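Local coordinates for putative phosphomethylpyrimidine kinase (Bacteroides thetaiotaomicron, PDB 3MBH), which binds pyridoxal and probably phosphorylates it with ATP, acting as a pyridoxal kinase, at residues A[49-53]-A[265-269]; A[92-96]-A[132-136]; A[242-247]-A[283-287]. All coordinates share one frame. Where two conformers were deposited one is given. Residues are numbered along the deposited sequence.

Contact 1 (A[49-53]-A[265-269]). With PXL (3-hydroxy-5-(hydroxymethyl)-2-methylisonicotinaldehyde), chain G.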
# COMPACT_ATOMS: atom_id res chain seq x y z
N HIS A 49 9.38 -2.74 32.43
CA HIS A 49 9.47 -1.35 32.88
C HIS A 49 9.18 -1.22 34.38
O HIS A 49 8.68 -2.17 35.03
CB HIS A 49 8.59 -0.40 32.01
CG HIS A 49 7.12 -0.69 32.08
ND1 HIS A 49 6.40 -0.65 33.26
CD2 HIS A 49 6.24 -1.03 31.12
CE1 HIS A 49 5.14 -0.95 33.00
NE2 HIS A 49 5.02 -1.20 31.71
N THR A 50 9.52 -0.05 34.94
CA THR A 50 9.43 0.18 36.39
C THR A 50 8.04 0.58 36.92
O THR A 50 7.89 0.90 38.10
CB THR A 50 10.47 1.22 36.82
OG1 THR A 50 10.17 2.48 36.20
CG2 THR A 50 11.87 0.77 36.44
N GLN A 51 7.01 0.56 36.08
CA GLN A 51 5.64 0.75 36.54
C GLN A 51 4.92 -0.59 36.83
O GLN A 51 3.78 -0.63 37.26
CB GLN A 51 4.86 1.63 35.58
CG GLN A 51 5.51 3.02 35.37
CD GLN A 51 4.63 3.97 34.57
OE1 GLN A 51 3.50 4.25 34.98
NE2 GLN A 51 5.16 4.53 33.46
N TYR A 52 5.58 -1.70 36.57
CA TYR A 52 5.16 -2.96 37.17
C TYR A 52 5.57 -2.99 38.66
O TYR A 52 6.48 -2.24 39.12
CB TYR A 52 5.79 -4.14 36.39
CG TYR A 52 5.09 -4.52 35.08
CD1 TYR A 52 3.93 -5.26 35.09
CD2 TYR A 52 5.61 -4.14 33.86
CE1 TYR A 52 3.31 -5.63 33.92
CE2 TYR A 52 4.99 -4.48 32.68
CZ TYR A 52 3.85 -5.23 32.70
OH TYR A 52 3.26 -5.57 31.54
N PRO A 53 4.96 -3.88 39.44
CA PRO A 53 5.33 -3.88 40.87
C PRO A 53 6.82 -4.18 41.11
O PRO A 53 7.40 -3.67 42.06
CB PRO A 53 4.43 -4.95 41.49
CG PRO A 53 3.36 -5.24 40.45
CD PRO A 53 3.85 -4.80 39.12
N ASP A 265 -4.30 -5.47 29.77
CA ASP A 265 -3.44 -4.94 30.82
C ASP A 265 -2.67 -3.77 30.25
O ASP A 265 -1.66 -3.96 29.56
CB ASP A 265 -2.46 -6.02 31.28
CG ASP A 265 -1.56 -5.57 32.39
OD1 ASP A 265 -1.61 -4.41 32.83
OD2 ASP A 265 -0.75 -6.41 32.82
N ASN A 266 -3.18 -2.57 30.52
CA ASN A 266 -2.62 -1.34 30.00
C ASN A 266 -1.16 -1.15 30.34
O ASN A 266 -0.49 -0.37 29.69
CB ASN A 266 -3.38 -0.12 30.51
CG ASN A 266 -4.79 -0.03 30.00
OD1 ASN A 266 -5.24 -0.79 29.14
ND2 ASN A 266 -5.51 0.94 30.53
N ARG A 267 -0.63 -1.88 31.31
CA ARG A 267 0.80 -1.77 31.56
C ARG A 267 1.63 -2.33 30.38
O ARG A 267 2.82 -2.04 30.26
CB ARG A 267 1.19 -2.46 32.86
CG ARG A 267 0.53 -1.82 34.11
CD ARG A 267 0.69 -2.73 35.35
NE ARG A 267 0.20 -4.06 35.12
CZ ARG A 267 0.27 -5.06 36.00
NH1 ARG A 267 0.83 -4.89 37.19
NH2 ARG A 267 -0.18 -6.25 35.67
N GLU A 268 1.02 -3.13 29.51
CA GLU A 268 1.76 -3.71 28.35
C GLU A 268 2.01 -2.66 27.29
O GLU A 268 2.80 -2.88 26.37
CB GLU A 268 1.05 -4.94 27.81
CG GLU A 268 1.14 -6.11 28.77
CD GLU A 268 0.46 -7.36 28.32
OE1 GLU A 268 0.15 -7.46 27.12
OE2 GLU A 268 0.24 -8.26 29.16
N GLY A 269 1.33 -1.50 27.40
CA GLY A 269 1.52 -0.43 26.45
C GLY A 269 0.50 -0.38 25.33
O GLY A 269 -0.43 -1.21 25.26
OP4 PXL G . 10.35 6.20 28.97
C5A PXL G . 9.55 5.50 29.92
C5 PXL G . 10.40 4.39 30.55
C6 PXL G . 11.57 3.89 30.02
N1 PXL G . 12.27 2.93 30.64
C2 PXL G . 11.93 2.31 31.79
C3 PXL G . 10.68 2.75 32.44
C4 PXL G . 9.93 3.85 31.79
C4A PXL G . 8.64 4.36 32.27
O4A PXL G . 8.15 3.65 33.08
O3 PXL G . 10.23 2.27 33.60
C2A PXL G . 12.85 1.21 32.28
O HOH W 1 1.89 -1.97 38.67
O HOH W 2 1.47 -7.49 31.76

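Contact 2 (A[92-96]-A[132-136])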
# COMPACT_ATOMS: atom_id res chain seq x y z
N ILE A 92 24.45 11.20 33.08
CA ILE A 92 24.17 12.48 32.44
C ILE A 92 25.44 13.08 31.82
O ILE A 92 25.45 13.46 30.66
CB ILE A 92 23.44 13.47 33.32
CG1 ILE A 92 21.94 13.13 33.33
CG2 ILE A 92 23.68 14.94 32.76
CD1 ILE A 92 21.55 11.85 34.23
N GLN A 93 26.53 13.04 32.55
CA GLN A 93 27.76 13.66 32.06
C GLN A 93 28.43 12.84 30.96
O GLN A 93 29.02 13.38 30.04
CB GLN A 93 28.72 13.94 33.20
CG GLN A 93 28.51 15.27 33.87
CD GLN A 93 28.61 16.51 32.92
OE1 GLN A 93 29.48 16.60 32.03
NE2 GLN A 93 27.70 17.43 33.10
N ILE A 94 28.33 11.54 31.07
CA ILE A 94 28.80 10.63 30.00
C ILE A 94 28.05 10.91 28.71
O ILE A 94 28.64 11.02 27.61
CB ILE A 94 28.67 9.14 30.38
CG1 ILE A 94 29.58 8.85 31.58
CG2 ILE A 94 29.03 8.25 29.16
CD1 ILE A 94 29.33 7.51 32.31
N VAL A 95 26.75 11.08 28.85
CA VAL A 95 25.91 11.32 27.69
C VAL A 95 26.14 12.73 27.15
O VAL A 95 26.19 12.90 25.95
CB VAL A 95 24.44 11.06 28.02
CG1 VAL A 95 23.56 11.47 26.85
CG2 VAL A 95 24.25 9.54 28.35
N SER A 96 26.30 13.72 28.03
CA SER A 96 26.62 15.07 27.58
C SER A 96 27.91 15.10 26.75
O SER A 96 27.97 15.75 25.69
CB SER A 96 26.72 16.02 28.77
OG SER A 96 25.55 15.94 29.56
N GLU A 132 20.57 16.37 37.58
CA GLU A 132 21.41 16.05 36.40
C GLU A 132 20.64 16.22 35.07
O GLU A 132 21.18 16.74 34.07
CB GLU A 132 22.00 14.65 36.53
CG GLU A 132 23.00 14.46 37.67
CD GLU A 132 24.27 15.31 37.48
OE1 GLU A 132 24.85 15.30 36.37
OE2 GLU A 132 24.70 15.97 38.44
N MSE A 133 19.38 15.78 35.05
CA MSE A 133 18.60 15.89 33.84
C MSE A 133 18.46 17.36 33.41
O MSE A 133 18.47 17.67 32.23
CB MSE A 133 17.26 15.21 34.00
CG MSE A 133 16.43 15.12 32.73
SE MSE A 133 17.33 14.05 31.34
CE MSE A 133 16.93 12.26 31.98
N ARG A 134 18.33 18.26 34.40
CA ARG A 134 18.31 19.68 34.13
C ARG A 134 19.53 20.15 33.33
O ARG A 134 19.43 21.06 32.51
CB ARG A 134 18.25 20.49 35.45
CG ARG A 134 16.88 20.47 36.11
CD ARG A 134 16.93 21.17 37.44
NE ARG A 134 15.72 20.92 38.20
CZ ARG A 134 15.65 20.89 39.52
NH1 ARG A 134 16.73 21.06 40.25
NH2 ARG A 134 14.49 20.67 40.12
N HIS A 135 20.68 19.53 33.56
CA HIS A 135 21.86 19.80 32.78
C HIS A 135 21.77 19.22 31.36
O HIS A 135 22.10 19.91 30.39
CB HIS A 135 23.15 19.25 33.44
CG HIS A 135 24.38 19.56 32.66
ND1 HIS A 135 24.89 20.83 32.54
CD2 HIS A 135 25.19 18.77 31.91
CE1 HIS A 135 25.97 20.81 31.78
NE2 HIS A 135 26.19 19.57 31.40
N LEU A 136 21.38 17.96 31.27
CA LEU A 136 21.35 17.29 29.98
C LEU A 136 20.43 18.02 28.99
O LEU A 136 20.78 18.14 27.81
CB LEU A 136 20.92 15.83 30.12
CG LEU A 136 20.98 15.04 28.81
CD1 LEU A 136 22.42 15.07 28.20
CD2 LEU A 136 20.43 13.59 28.99
O HOH W 3 26.27 12.90 35.55
O HOH W 4 26.12 17.36 35.24

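Contact 3 (A[242-247]-A[283-287])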
# COMPACT_ATOMS: atom_id res chain seq x y z
N PRO A 242 4.54 21.18 13.52
CA PRO A 242 3.14 20.84 13.75
C PRO A 242 2.76 19.52 13.07
O PRO A 242 1.96 18.76 13.61
CB PRO A 242 2.37 22.06 13.17
CG PRO A 242 3.34 22.75 12.29
CD PRO A 242 4.70 22.47 12.82
N MSE A 243 3.38 19.22 11.91
CA MSE A 243 3.13 17.95 11.25
C MSE A 243 3.64 16.77 12.12
O MSE A 243 2.94 15.77 12.23
CB MSE A 243 3.73 17.90 9.85
CG MSE A 243 3.71 16.51 9.23
SE MSE A 243 1.89 16.09 8.66
CE MSE A 243 1.81 17.28 7.08
N ALA A 244 4.82 16.93 12.74
CA ALA A 244 5.38 15.93 13.66
C ALA A 244 4.43 15.67 14.80
O ALA A 244 4.15 14.52 15.13
CB ALA A 244 6.75 16.36 14.19
N LEU A 245 3.95 16.73 15.42
CA LEU A 245 2.94 16.62 16.47
C LEU A 245 1.67 15.82 16.07
O LEU A 245 1.14 15.02 16.87
CB LEU A 245 2.50 18.03 16.92
CG LEU A 245 3.55 18.95 17.57
CD1 LEU A 245 2.92 20.36 17.93
CD2 LEU A 245 4.20 18.31 18.75
N ASP A 246 1.16 16.08 14.87
CA ASP A 246 -0.02 15.35 14.34
C ASP A 246 0.28 13.89 14.09
O ASP A 246 -0.49 13.03 14.51
CB ASP A 246 -0.53 16.03 13.06
CG ASP A 246 -1.35 17.29 13.41
OD1 ASP A 246 -2.29 17.15 14.23
OD2 ASP A 246 -1.07 18.38 12.89
N ARG A 247 1.42 13.61 13.45
CA ARG A 247 1.81 12.23 13.20
C ARG A 247 1.94 11.47 14.51
O ARG A 247 1.44 10.35 14.61
CB ARG A 247 3.10 12.17 12.40
CG ARG A 247 2.96 12.70 11.03
CD ARG A 247 4.22 12.44 10.15
NE ARG A 247 4.43 11.04 9.87
CZ ARG A 247 5.50 10.55 9.28
NH1 ARG A 247 6.48 11.36 8.90
NH2 ARG A 247 5.58 9.24 9.05
N ILE A 283 -1.95 12.24 6.60
CA ILE A 283 -2.42 12.71 7.89
C ILE A 283 -3.25 14.02 7.74
O ILE A 283 -3.00 14.86 6.84
CB ILE A 283 -1.21 12.74 8.79
CG1 ILE A 283 -1.48 13.49 10.08
CG2 ILE A 283 0.05 13.23 8.00
CD1 ILE A 283 -0.72 12.91 11.18
N GLN A 284 -4.32 14.16 8.51
CA GLN A 284 -5.05 15.43 8.47
C GLN A 284 -4.64 16.15 9.73
O GLN A 284 -4.47 15.54 10.78
CB GLN A 284 -6.59 15.27 8.36
CG GLN A 284 -7.43 16.52 8.83
CD GLN A 284 -8.93 16.35 8.60
OE1 GLN A 284 -9.39 15.32 8.07
NE2 GLN A 284 -9.71 17.37 8.98
N MSE A 285 -4.46 17.45 9.63
CA MSE A 285 -3.91 18.19 10.72
C MSE A 285 -4.92 18.58 11.78
O MSE A 285 -6.02 19.03 11.49
CB MSE A 285 -3.16 19.39 10.19
CG MSE A 285 -1.80 18.96 9.60
SE MSE A 285 -0.67 20.49 9.26
CE MSE A 285 0.51 20.22 10.70
N ALA A 286 -4.50 18.41 13.02
CA ALA A 286 -5.28 18.79 14.19
C ALA A 286 -4.55 19.90 15.02
O ALA A 286 -5.17 20.68 15.72
CB ALA A 286 -5.53 17.58 15.00
N SER A 287 -3.24 20.01 14.90
CA SER A 287 -2.47 21.03 15.61
C SER A 287 -2.84 22.48 15.21
O SER A 287 -3.22 22.78 14.06
CB SER A 287 -0.96 20.77 15.42
OG SER A 287 -0.67 20.60 14.06

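Contact 1 (A[49-53]-A[265-269])
A type I beta turn carries the chain from His49 to Tyr52, and opposite it residues 266-268 form a short 3-10 turn; the closest CA atoms, of Tyr52 and Arg267, are 7.2 Å apart. His49 spans the gap: its NE2 donates to the carbonyl O of Arg267 at 2.8 Å, nearly in line, while its ND1 accepts from the backbone N of Gln51 at 3.1 Å, so both ring nitrogens are engaged. Arg267 CB lies over the face of the Tyr52 ring, 4.2 Å from its centroid, as a CH-pi contact. The Arg267 guanidinium, placed with one face toward Tyr52 CE1, is held by a salt bridge (Arg267 NH2 to Asp265 OD2, 2.9 Å); Asp265 OD1 accepts from the backbone N of Arg267, an Asx turn. One water joins Tyr52 OH to Asp265 OD2 and Glu268 OE2. On the turn's other flank, Thr50 N donates to pyridoxal O3 (2.8 Å) and Gln51 NE2 to O4A (3.1 Å), making this loop a wall of the pyridoxal pocket.

Contact 2 (A[92-96]-A[132-136])
Helices 91-102 and 127-136 lie side by side as neighbouring helices flanking the central beta-sheet of a ribokinase-like alpha/beta fold. Their short segments run nearly parallel, 9° apart, with axes 9.6 Å from each other at closest approach. Apolar packing centres on Ile92, a knob in a hole formed by Glu132, Met133 (selenomethionine here), His135 and Leu136. Ile92 CG2 lies 3.9 Å from Leu136 CB, and Ile92 CG1 3.5 Å from Glu132 CB. One helical turn on, Val95 CG1 meets Leu136 CD1 at 4.0 Å; both of these side chains also touch Thr83 on strand 80-83, so this side of the interface rests against the sheet.

Polar contacts run between Gln93 and Glu132. Two waters connect Gln93 to Glu132 OE1: one accepts from the backbone N of Gln93 (3.0 Å), the other from its side-chain NE2 (2.7 Å), and both donate to the carboxylate. Arg134, on the far side of its helix, forms a salt bridge with Asp155. Ser96 keeps its hydroxyl within its own helix, OG donating to Ile92 O at 2.7 Å, and Ser96 OG itself lies 3.5 Å from Leu136 CD1.

Contact 3 (A[242-247]-A[283-287])
The irregular chain 283-287, extended as far as Met285, passes along one side of helix 241-257, with Ile283, Met285 and Ser287 engaging the helix and Gln284 pointing away. Ile283 and Met285 (selenomethionine, like Met243) are the bumps that enter. The tip of Ile283, CD1, presses on the backbone where Asp246 joins Arg247, 3.2 Å from both Asp246 C and Arg247 N, while its CG2 meets Met243 SE at 3.5 Å. Met285 reaches across with its CE methyl, which settles in the hollow between Pro242, Met243 and Asp246: it is 3.6 Å from Pro242 CB, 4.1 Å from Met243 CB and 3.3 Å from Asp246 OD2. Gln284, between these two, hydrogen-bonds to Gln284 of the third subunit, so the same short run of chain also serves a subunit interface.

From the helix side, Asp246 projects into the bend at Ala286 and Ser287. Asp246 OD1 accepts from Ala286 N (2.8 Å) and Ser287 N (3.1 Å), and Asp246 OD2 takes the hydroxyl OG of Ser287 at 2.5 Å. Arg247 turns aside to a salt bridge with Asp239. A single carboxylate thus gathers two backbone amides and a hydroxyl just before strand 288-290, satisfying its charge in a buried setting through neutral donors and tying the chain just before that strand to the helix.

How the contacts relate
Following the chain from its N terminus, residues 49-53 come first, in the loop between strands 44-46 and 57-59, and wait more than 200 residues for their partner. Within that span contact 2 opens and closes, uniting two helices that flank the central sheet. Contact 3 begins on helix 241-257, before 265-269 completes contact 1, and ends only at 283-287; contacts 1 and 3 therefore cross, whereas 2 and 3 follow in series. None touches another: their centres lie about 27 to 30 Å apart, with contacts 2 and 3 on opposite sides of the chain's centre. Together they link the pyridoxal-pocket loop, helices 91-102, 127-136 and 241-257, and the C-terminal chain.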